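PDB 3D33: DUF3244 domain-containing protein from Bacteroides vulgatus ATCC 8482, which is of unknown function but adopts an immunoglobulin-like beta-sandwich fold and belongs to a family grouped in the E-set clan. Local coordinates for residues Ile31-Asp36 and Leu40-Ala45; Ile53-Met58 and Val63-Asp68; Glu92-Gly95 and Gly99-Thr102. All coordinates share one frame; numbering follows the deposited sequence. Where two conformers were deposited one is given.

Contact 1: residues Ile31-Asp36 and Leu40-Ala45; sequences ITVFTD and LTLKNA
Phe-34 and Thr-41 face each other across a hydrogen-bonded pair of an antiparallel hairpin, their side chains rising together from one face. Thr-41 CB sits over one face of the Phe-34 ring, displaced from the ring centre. It is 3.8 Å from the centroid of that ring and 24° off the ring normal, the geometry of a CH-pi contact. The first torsion of Phe-34 (chi1 59°) sets CG between the backbone N and the carbonyl carbon, which turns the ring over its partner strand. With an alanine here the ring is removed, which would probably leave Thr-41 CB without its CH-pi partner and open a gap on this face of the hairpin. Beneath the ring the backbones are joined in both directions; the Thr-41 N to Phe-34 O bond, 2.8 Å long, is nearly straight at 172°. One hydrogen-bonded pair further along, Thr-32 OG1 meets a water at 2.8 Å, and that water reaches Lys-43 O weakly.

The opposite face is mostly apolar, and its side chains meet at a slant. Val-33 CG1 touches Leu-40 CD2 at 3.7 Å, while its CG2 faces Leu-42. Ile-31 divides its branches: CG2 lies 3.8 Å from Leu-42 CD1, and CD1 lies close to the amide of Asn-44. The OD1 of that amide accepts a hydrogen bond from Ser-46 N.

The pair forms the middle of its sheet: backbone hydrogen bonds join Val-33 to Val-12, Thr-35 to Lys-10, Leu-40 to Ile-79 and Leu-42 to Ile-77, and Thr-41 also touches Tyr-76. Its apolar face packs on the other sheet of the sandwich, with Val-33 on Leu-91, Leu-42 on Ile-93, Ile-31 on Leu-101 and Leu-40 on Phe-105.

Contact 2: residues Ile53-Met58 and Val63-Asp68; sequences IRITDM and VVYEND
A classic beta bulge marks this hairpin: two successive residues, Val-64 and Tyr-65, stand opposite the single residue Ile-55, and the register slips by one residue before Thr-56 meets Val-63. Ile-55 O is the shared acceptor, bound by Val-64 N at 2.9 Å and more weakly by Tyr-65 N at 3.4 Å. Beyond the bulge the ladder is regular, with Ile-53 and Asn-67 bonded both ways. Ile-55 CG2 touches Val-64 CG2 at 3.7 Å, and Ile-53 CG2 approaches the Tyr-65 ring obliquely, 4.0 Å from CE1. Asn-67 ND2 donates in its amide plane to Tyr-65 OH (2.9 Å), a bond within one strand that helps fix the ring.

On the opposite face Arg-54 CG, anti to the backbone N (chi1 -172°), lies 3.7 Å from Val-63 CG1. Its NE points toward Glu-66 OE1 at the guanidinium edge, with the two flat groups turned 76° apart. At 3.5 Å that salt bridge is long, and it is doubtful because Glu-66 has a second conformer. The chemistry therefore implies a strand pair held chiefly by backbone bonds and apolar contact, with the charge pairing probably a loose, surface addition.

Contact 3: residues Glu92-Gly95 and Gly99-Thr102; sequences EITG and GHLT
The methyl CG2 of Thr-94 stands over one face of the His-100 imidazole, across a non-hydrogen-bonded pair. It lies 3.6 Å from His-100 ND1. From the ring centroid it is 4.0 Å away and 26° off the normal, which meets the geometry of a CH-pi contact. With chi1 at -172°, CG trans to the backbone N, the histidine ring is carried across toward Thr-94 and Glu-92. Its far end comes near Glu-92, where OE1 lies 3.4 Å from His-100 CE1 and approaches the ring obliquely. Thr-102 OG1, from the same strand as the histidine, lies at the ring edge in its plane.

These groups ride on the beta hairpin that pairs strands 87-96 and 100-107 in the immunoglobulin-like sandwich. Ile-93 N to Leu-101 O and Leu-101 N to Ile-93 O are both 2.8 Å hydrogen bonds. Toward the turn Gly-95 N bonds Gly-99 O, also at 2.8 Å, but the donor stands 42° above the carbonyl plane. Gly-99 has a positive phi, and a CB there would collide with the carbonyl O of the preceding residue.

On the other face Ile-93 and Leu-101 point into the sandwich, where both touch Trp-18. Further out, Glu-92 and Thr-94 are backbone-bonded to Arg-54 and Thr-52, while His-100 and Thr-102 bond Arg-17 and Asp-15.

Overall arrangement
From the N terminus, contact 1 comes first: it closes the short turn between 31-36 and 40-45. The chain then passes to the other sheet, where contact 2 closes the turn between 53-58 and 63-68, returns through strand 76-80 to the first sheet, and crosses again to contact 3, which closes the loop between 92-95 and 99-102. The three hairpins follow in series; none nests in or crosses another. Contacts 2 and 3 share a sheet, in which strands 50-57 and 87-96 are neighbours. Contact 1 belongs to the facing sheet, and Leu-42 CD1 reaches Ile-53 CD1 (3.9 Å) across the sandwich core, tying contact 1 to contact 2.

Contact 1: residues Ile31-Asp36 and Leu40-Ala45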
loop_
_atom_site.group_PDB
_atom_site.type_symbol
_atom_site.label_atom_id
_atom_site.label_comp_id
_atom_site.label_asym_id
_atom_site.label_seq_id
_atom_site.Cartn_x
_atom_site.Cartn_y
_atom_site.Cartn_z
ATOM N N ILE A 31 9.837 2.709 -0.706
ATOM C CA ILE A 31 8.393 2.667 -0.899
ATOM C C ILE A 31 7.734 3.831 -0.156
ATOM O O ILE A 31 7.972 4.008 1.024
ATOM C CB ILE A 31 7.761 1.357 -0.363
ATOM C CG1 ILE A 31 8.546 0.108 -0.815
ATOM C CG2 ILE A 31 6.274 1.300 -0.780
ATOM C CD1 ILE A 31 8.491 -0.128 -2.265
ATOM N N THR A 32 6.934 4.632 -0.866
ATOM C CA THR A 32 6.114 5.675 -0.222
ATOM C C THR A 32 4.702 5.612 -0.803
ATOM O O THR A 32 4.481 5.131 -1.919
ATOM C CB THR A 32 6.719 7.067 -0.432
ATOM O OG1 THR A 32 6.828 7.326 -1.818
ATOM C CG2 THR A 32 8.122 7.174 0.185
ATOM N N VAL A 33 3.731 6.024 0.000
ATOM C CA VAL A 33 2.328 5.991 -0.361
ATOM C C VAL A 33 1.690 7.340 0.038
ATOM O O VAL A 33 2.033 7.927 1.100
ATOM C CB VAL A 33 1.602 4.823 0.333
ATOM C CG1 VAL A 33 0.099 4.933 0.107
ATOM C CG2 VAL A 33 2.159 3.476 -0.138
ATOM N N PHE A 34 0.803 7.848 -0.813
ATOM C CA PHE A 34 -0.036 9.023 -0.479
ATOM C C PHE A 34 -1.436 8.839 -1.016
ATOM O O PHE A 34 -1.653 8.022 -1.912
ATOM C CB PHE A 34 0.572 10.361 -0.965
ATOM C CG PHE A 34 0.800 10.440 -2.447
ATOM C CD1 PHE A 34 -0.210 10.839 -3.292
ATOM C CD2 PHE A 34 2.043 10.131 -2.998
ATOM C CE1 PHE A 34 0.000 10.923 -4.671
ATOM C CE2 PHE A 34 2.262 10.226 -4.377
ATOM C CZ PHE A 34 1.243 10.621 -5.202
ATOM N N THR A 35 -2.389 9.589 -0.456
ATOM C CA THR A 35 -3.740 9.646 -0.997
ATOM C C THR A 35 -4.067 11.101 -1.389
ATOM O O THR A 35 -3.633 12.057 -0.734
ATOM C CB THR A 35 -4.789 9.102 0.001
ATOM O OG1 THR A 35 -4.775 9.927 1.185
ATOM C CG2 THR A 35 -4.490 7.692 0.372
ATOM N N ASP A 36 -4.765 11.237 -2.509
ATOM C CA ASP A 36 -5.114 12.534 -3.120
ATOM C C ASP A 36 -6.559 12.355 -3.497
ATOM O O ASP A 36 -6.880 11.666 -4.475
ATOM C CB ASP A 36 -4.227 12.801 -4.347
ATOM C CG ASP A 36 -4.542 14.122 -5.062
ATOM O OD1 ASP A 36 -5.363 14.926 -4.579
ATOM O OD2 ASP A 36 -3.934 14.349 -6.135
ATOM N N LEU A 40 -5.247 6.340 -4.019
ATOM C CA LEU A 40 -4.039 6.008 -3.290
ATOM C C LEU A 40 -2.929 5.733 -4.310
ATOM O O LEU A 40 -3.167 5.028 -5.269
ATOM C CB LEU A 40 -4.331 4.788 -2.452
ATOM C CG LEU A 40 -3.336 4.179 -1.490
ATOM C CD1 LEU A 40 -4.146 3.282 -0.519
ATOM C CD2 LEU A 40 -2.291 3.363 -2.238
ATOM N N THR A 41 -1.749 6.320 -4.109
ATOM C CA THR A 41 -0.625 6.112 -5.016
ATOM C C THR A 41 0.547 5.546 -4.247
ATOM O O THR A 41 0.961 6.113 -3.225
ATOM C CB THR A 41 -0.181 7.425 -5.733
ATOM O OG1 THR A 41 -1.259 7.940 -6.527
ATOM C CG2 THR A 41 1.068 7.194 -6.636
ATOM N N LEU A 42 1.096 4.454 -4.760
ATOM C CA LEU A 42 2.320 3.874 -4.244
ATOM C C LEU A 42 3.444 4.075 -5.244
ATOM O O LEU A 42 3.283 3.830 -6.425
ATOM C CB LEU A 42 2.158 2.380 -3.960
ATOM C CG LEU A 42 3.399 1.624 -3.504
ATOM C CD1 LEU A 42 3.015 0.434 -2.598
ATOM C CD2 LEU A 42 4.276 1.140 -4.684
ATOM N N LYS A 43 4.577 4.532 -4.737
ATOM C CA LYS A 43 5.791 4.622 -5.548
ATOM C C LYS A 43 6.900 3.827 -4.917
ATOM O O LYS A 43 7.005 3.767 -3.700
ATOM C CB LYS A 43 6.184 6.067 -5.687
ATOM C CG LYS A 43 5.174 6.828 -6.520
ATOM C CD LYS A 43 5.730 8.116 -7.030
ATOM C CE LYS A 43 4.722 8.816 -7.905
ATOM N NZ LYS A 43 5.417 9.785 -8.790
ATOM N N ASN A 44 7.739 3.245 -5.768
ATOM C CA ASN A 44 8.845 2.415 -5.332
ATOM C C ASN A 44 10.061 2.910 -6.118
ATOM O O ASN A 44 10.131 2.718 -7.333
ATOM C CB ASN A 44 8.563 0.939 -5.630
ATOM C CG ASN A 44 9.711 0.019 -5.226
ATOM O OD1 ASN A 44 10.788 0.481 -4.859
ATOM N ND2 ASN A 44 9.488 -1.295 -5.337
ATOM N N ALA A 45 10.996 3.539 -5.421
ATOM C CA ALA A 45 12.154 4.177 -6.055
ATOM C C ALA A 45 13.233 3.180 -6.479
ATOM O O ALA A 45 14.191 3.557 -7.193
ATOM C CB ALA A 45 12.762 5.240 -5.153
HETATM O O HOH W 1 9.210 6.224 -2.925
#

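Contact 2: residues Ile53-Met58 and Val63-Asp68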
loop_
_atom_site.group_PDB
_atom_site.type_symbol
_atom_site.label_atom_id
_atom_site.label_comp_id
_atom_site.label_asym_id
_atom_site.label_seq_id
_atom_site.Cartn_x
_atom_site.Cartn_y
_atom_site.Cartn_z
ATOM N N ILE A 53 0.209 -6.183 -2.452
ATOM C CA ILE A 53 -0.436 -5.088 -1.716
ATOM C C ILE A 53 -1.774 -5.662 -1.221
ATOM O O ILE A 53 -2.491 -6.297 -1.980
ATOM C CB ILE A 53 -0.707 -3.853 -2.595
ATOM C CG1 ILE A 53 0.612 -3.303 -3.132
ATOM C CG2 ILE A 53 -1.521 -2.787 -1.826
ATOM C CD1 ILE A 53 0.468 -2.123 -4.082
ATOM N N ARG A 54 -2.046 -5.488 0.063
ATOM C CA ARG A 54 -3.292 -5.958 0.661
ATOM C C ARG A 54 -3.890 -4.832 1.514
ATOM O O ARG A 54 -3.183 -4.148 2.258
ATOM C CB ARG A 54 -3.029 -7.215 1.481
ATOM C CG ARG A 54 -4.216 -7.932 2.011
ATOM C CD ARG A 54 -3.785 -9.359 2.477
ATOM N NE ARG A 54 -3.510 -10.286 1.366
ATOM C CZ ARG A 54 -2.339 -10.900 1.099
ATOM N NH1 ARG A 54 -1.240 -10.705 1.826
ATOM N NH2 ARG A 54 -2.249 -11.723 0.061
ATOM N N ILE A 55 -5.185 -4.592 1.346
ATOM C CA ILE A 55 -5.870 -3.601 2.127
ATOM C C ILE A 55 -6.986 -4.331 2.875
ATOM O O ILE A 55 -7.753 -5.097 2.251
ATOM C CB ILE A 55 -6.445 -2.474 1.262
ATOM C CG1 ILE A 55 -5.337 -1.772 0.473
ATOM C CG2 ILE A 55 -7.244 -1.459 2.113
ATOM C CD1 ILE A 55 -5.832 -0.757 -0.460
ATOM N N THR A 56 -7.045 -4.123 4.186
ATOM C CA THR A 56 -7.948 -4.816 5.110
ATOM C C THR A 56 -8.759 -3.821 5.969
ATOM O O THR A 56 -8.177 -2.889 6.557
ATOM C CB THR A 56 -7.107 -5.760 6.049
ATOM O OG1 THR A 56 -6.319 -6.664 5.261
ATOM C CG2 THR A 56 -8.027 -6.559 6.964
ATOM N N ASP A 57 -10.079 -3.993 6.043
ATOM C CA ASP A 57 -10.895 -3.078 6.859
ATOM C C ASP A 57 -10.685 -3.396 8.342
ATOM O O ASP A 57 -10.561 -4.565 8.730
ATOM C CB ASP A 57 -12.373 -3.115 6.487
ATOM C CG ASP A 57 -13.150 -4.101 7.310
ATOM O OD1 ASP A 57 -13.176 -5.282 6.922
ATOM O OD2 ASP A 57 -13.724 -3.694 8.343
HETATM N N MSE A 58 -10.697 -2.366 9.173
HETATM C CA MSE A 58 -10.411 -2.554 10.596
HETATM C C MSE A 58 -11.624 -2.893 11.482
HETATM O O MSE A 58 -11.453 -3.200 12.679
HETATM C CB MSE A 58 -9.666 -1.337 11.116
HETATM C CG MSE A 58 -8.322 -1.190 10.451
HETATM SE SE MSE A 58 -7.022 -2.419 11.176
HETATM C CE MSE A 58 -6.865 -1.377 13.046
ATOM N N VAL A 63 -10.408 -8.411 3.848
ATOM C CA VAL A 63 -9.572 -7.891 2.783
ATOM C C VAL A 63 -10.462 -7.366 1.659
ATOM O O VAL A 63 -11.293 -8.115 1.101
ATOM C CB VAL A 63 -8.595 -8.958 2.272
ATOM C CG1 VAL A 63 -7.778 -8.416 1.120
ATOM C CG2 VAL A 63 -7.680 -9.439 3.415
ATOM N N VAL A 64 -10.281 -6.090 1.341
ATOM C CA VAL A 64 -11.074 -5.426 0.296
ATOM C C VAL A 64 -10.285 -5.347 -1.017
ATOM O O VAL A 64 -10.862 -5.132 -2.074
ATOM C CB VAL A 64 -11.554 -4.011 0.725
ATOM C CG1 VAL A 64 -12.427 -4.117 1.966
ATOM C CG2 VAL A 64 -10.389 -3.045 0.906
ATOM N N TYR A 65 -8.950 -5.520 -0.947
ATOM C CA TYR A 65 -8.096 -5.388 -2.101
ATOM C C TYR A 65 -6.859 -6.233 -1.878
ATOM O O TYR A 65 -6.225 -6.100 -0.839
ATOM C CB TYR A 65 -7.689 -3.919 -2.310
ATOM C CG TYR A 65 -6.743 -3.629 -3.466
ATOM C CD1 TYR A 65 -5.380 -3.860 -3.347
ATOM C CD2 TYR A 65 -7.229 -3.174 -4.706
ATOM C CE1 TYR A 65 -4.502 -3.568 -4.384
ATOM C CE2 TYR A 65 -6.361 -2.900 -5.757
ATOM C CZ TYR A 65 -4.989 -3.085 -5.575
ATOM O OH TYR A 65 -4.119 -2.816 -6.618
ATOM N N GLU A 66 -6.521 -7.080 -2.845
ATOM C CA GLU A 66 -5.213 -7.747 -2.841
ATOM C C GLU A 66 -4.717 -7.880 -4.271
ATOM O O GLU A 66 -5.462 -8.234 -5.195
ATOM C CB GLU A 66 -5.242 -9.112 -2.128
ATOM C CG GLU A 66 -6.021 -10.163 -2.852
ATOM C CD GLU A 66 -6.085 -11.512 -2.131
ATOM O OE1 GLU A 66 -5.901 -11.580 -0.904
ATOM O OE2 GLU A 66 -6.330 -12.490 -2.831
ATOM N N ASN A 67 -3.447 -7.561 -4.451
ATOM C CA ASN A 67 -2.851 -7.531 -5.767
ATOM C C ASN A 67 -1.394 -8.012 -5.689
ATOM O O ASN A 67 -0.626 -7.476 -4.897
ATOM C CB ASN A 67 -2.951 -6.093 -6.274
ATOM C CG ASN A 67 -2.528 -5.936 -7.719
ATOM O OD1 ASN A 67 -2.160 -6.897 -8.368
ATOM N ND2 ASN A 67 -2.602 -4.700 -8.233
ATOM N N ASP A 68 -1.073 -9.038 -6.468
ATOM C CA ASP A 68 0.295 -9.544 -6.612
ATOM C C ASP A 68 0.929 -8.837 -7.793
ATOM O O ASP A 68 0.488 -9.003 -8.917
ATOM C CB ASP A 68 0.279 -11.058 -6.848
ATOM C CG ASP A 68 -0.176 -11.835 -5.627
ATOM O OD1 ASP A 68 -0.052 -11.326 -4.506
ATOM O OD2 ASP A 68 -0.637 -12.977 -5.785
#

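Contact 3: residues Glu92-Gly95 and Gly99-Thr102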
loop_
_atom_site.group_PDB
_atom_site.type_symbol
_atom_site.label_atom_id
_atom_site.label_comp_id
_atom_site.label_asym_id
_atom_site.label_seq_id
_atom_site.Cartn_x
_atom_site.Cartn_y
_atom_site.Cartn_z
ATOM N N GLU A 92 -0.889 -3.089 3.672
ATOM C CA GLU A 92 0.343 -3.875 3.789
ATOM C C GLU A 92 0.952 -4.048 2.435
ATOM O O GLU A 92 0.247 -4.384 1.470
ATOM C CB GLU A 92 0.053 -5.265 4.320
ATOM C CG GLU A 92 -0.544 -5.357 5.649
ATOM C CD GLU A 92 -0.866 -6.827 5.926
ATOM O OE1 GLU A 92 0.065 -7.568 6.322
ATOM O OE2 GLU A 92 -2.000 -7.260 5.626
ATOM N N ILE A 93 2.262 -3.846 2.374
ATOM C CA ILE A 93 3.041 -4.080 1.170
ATOM C C ILE A 93 4.085 -5.100 1.558
ATOM O O ILE A 93 4.866 -4.860 2.494
ATOM C CB ILE A 93 3.714 -2.780 0.720
ATOM C CG1 ILE A 93 2.626 -1.691 0.520
ATOM C CG2 ILE A 93 4.447 -2.966 -0.560
ATOM C CD1 ILE A 93 2.864 -0.538 1.366
ATOM N N THR A 94 4.078 -6.235 0.884
ATOM C CA THR A 94 5.027 -7.289 1.199
ATOM C C THR A 94 5.849 -7.643 -0.032
ATOM O O THR A 94 5.376 -7.536 -1.174
ATOM C CB THR A 94 4.305 -8.534 1.762
ATOM O OG1 THR A 94 3.418 -9.046 0.775
ATOM C CG2 THR A 94 3.545 -8.211 3.004
ATOM N N GLY A 95 7.109 -7.986 0.196
ATOM C CA GLY A 95 7.996 -8.378 -0.881
ATOM C C GLY A 95 8.270 -9.860 -0.839
ATOM O O GLY A 95 8.200 -10.479 0.223
ATOM N N GLY A 99 10.437 -8.470 2.916
ATOM C CA GLY A 99 9.936 -7.088 2.904
ATOM C C GLY A 99 8.522 -7.015 3.408
ATOM O O GLY A 99 7.646 -7.751 2.949
ATOM N N HIS A 100 8.259 -6.128 4.366
ATOM C CA HIS A 100 6.921 -6.023 4.921
ATOM C C HIS A 100 6.743 -4.662 5.545
ATOM O O HIS A 100 7.391 -4.350 6.538
ATOM C CB HIS A 100 6.682 -7.095 5.978
ATOM C CG HIS A 100 5.270 -7.174 6.472
ATOM N ND1 HIS A 100 4.556 -8.357 6.494
ATOM C CD2 HIS A 100 4.437 -6.226 6.970
ATOM C CE1 HIS A 100 3.339 -8.126 6.952
ATOM N NE2 HIS A 100 3.242 -6.841 7.254
ATOM N N LEU A 101 5.875 -3.871 4.935
ATOM C CA LEU A 101 5.588 -2.522 5.375
ATOM C C LEU A 101 4.099 -2.406 5.618
ATOM O O LEU A 101 3.291 -2.972 4.873
ATOM C CB LEU A 101 5.995 -1.500 4.292
ATOM C CG LEU A 101 7.459 -1.417 3.928
ATOM C CD1 LEU A 101 7.658 -0.608 2.630
ATOM C CD2 LEU A 101 8.212 -0.805 5.108
ATOM N N THR A 102 3.753 -1.672 6.666
ATOM C CA THR A 102 2.353 -1.493 7.047
ATOM C C THR A 102 2.055 -0.031 7.323
ATOM O O THR A 102 2.850 0.670 7.975
ATOM C CB THR A 102 2.029 -2.284 8.333
ATOM O OG1 THR A 102 2.497 -3.645 8.204
ATOM C CG2 THR A 102 0.537 -2.233 8.649
#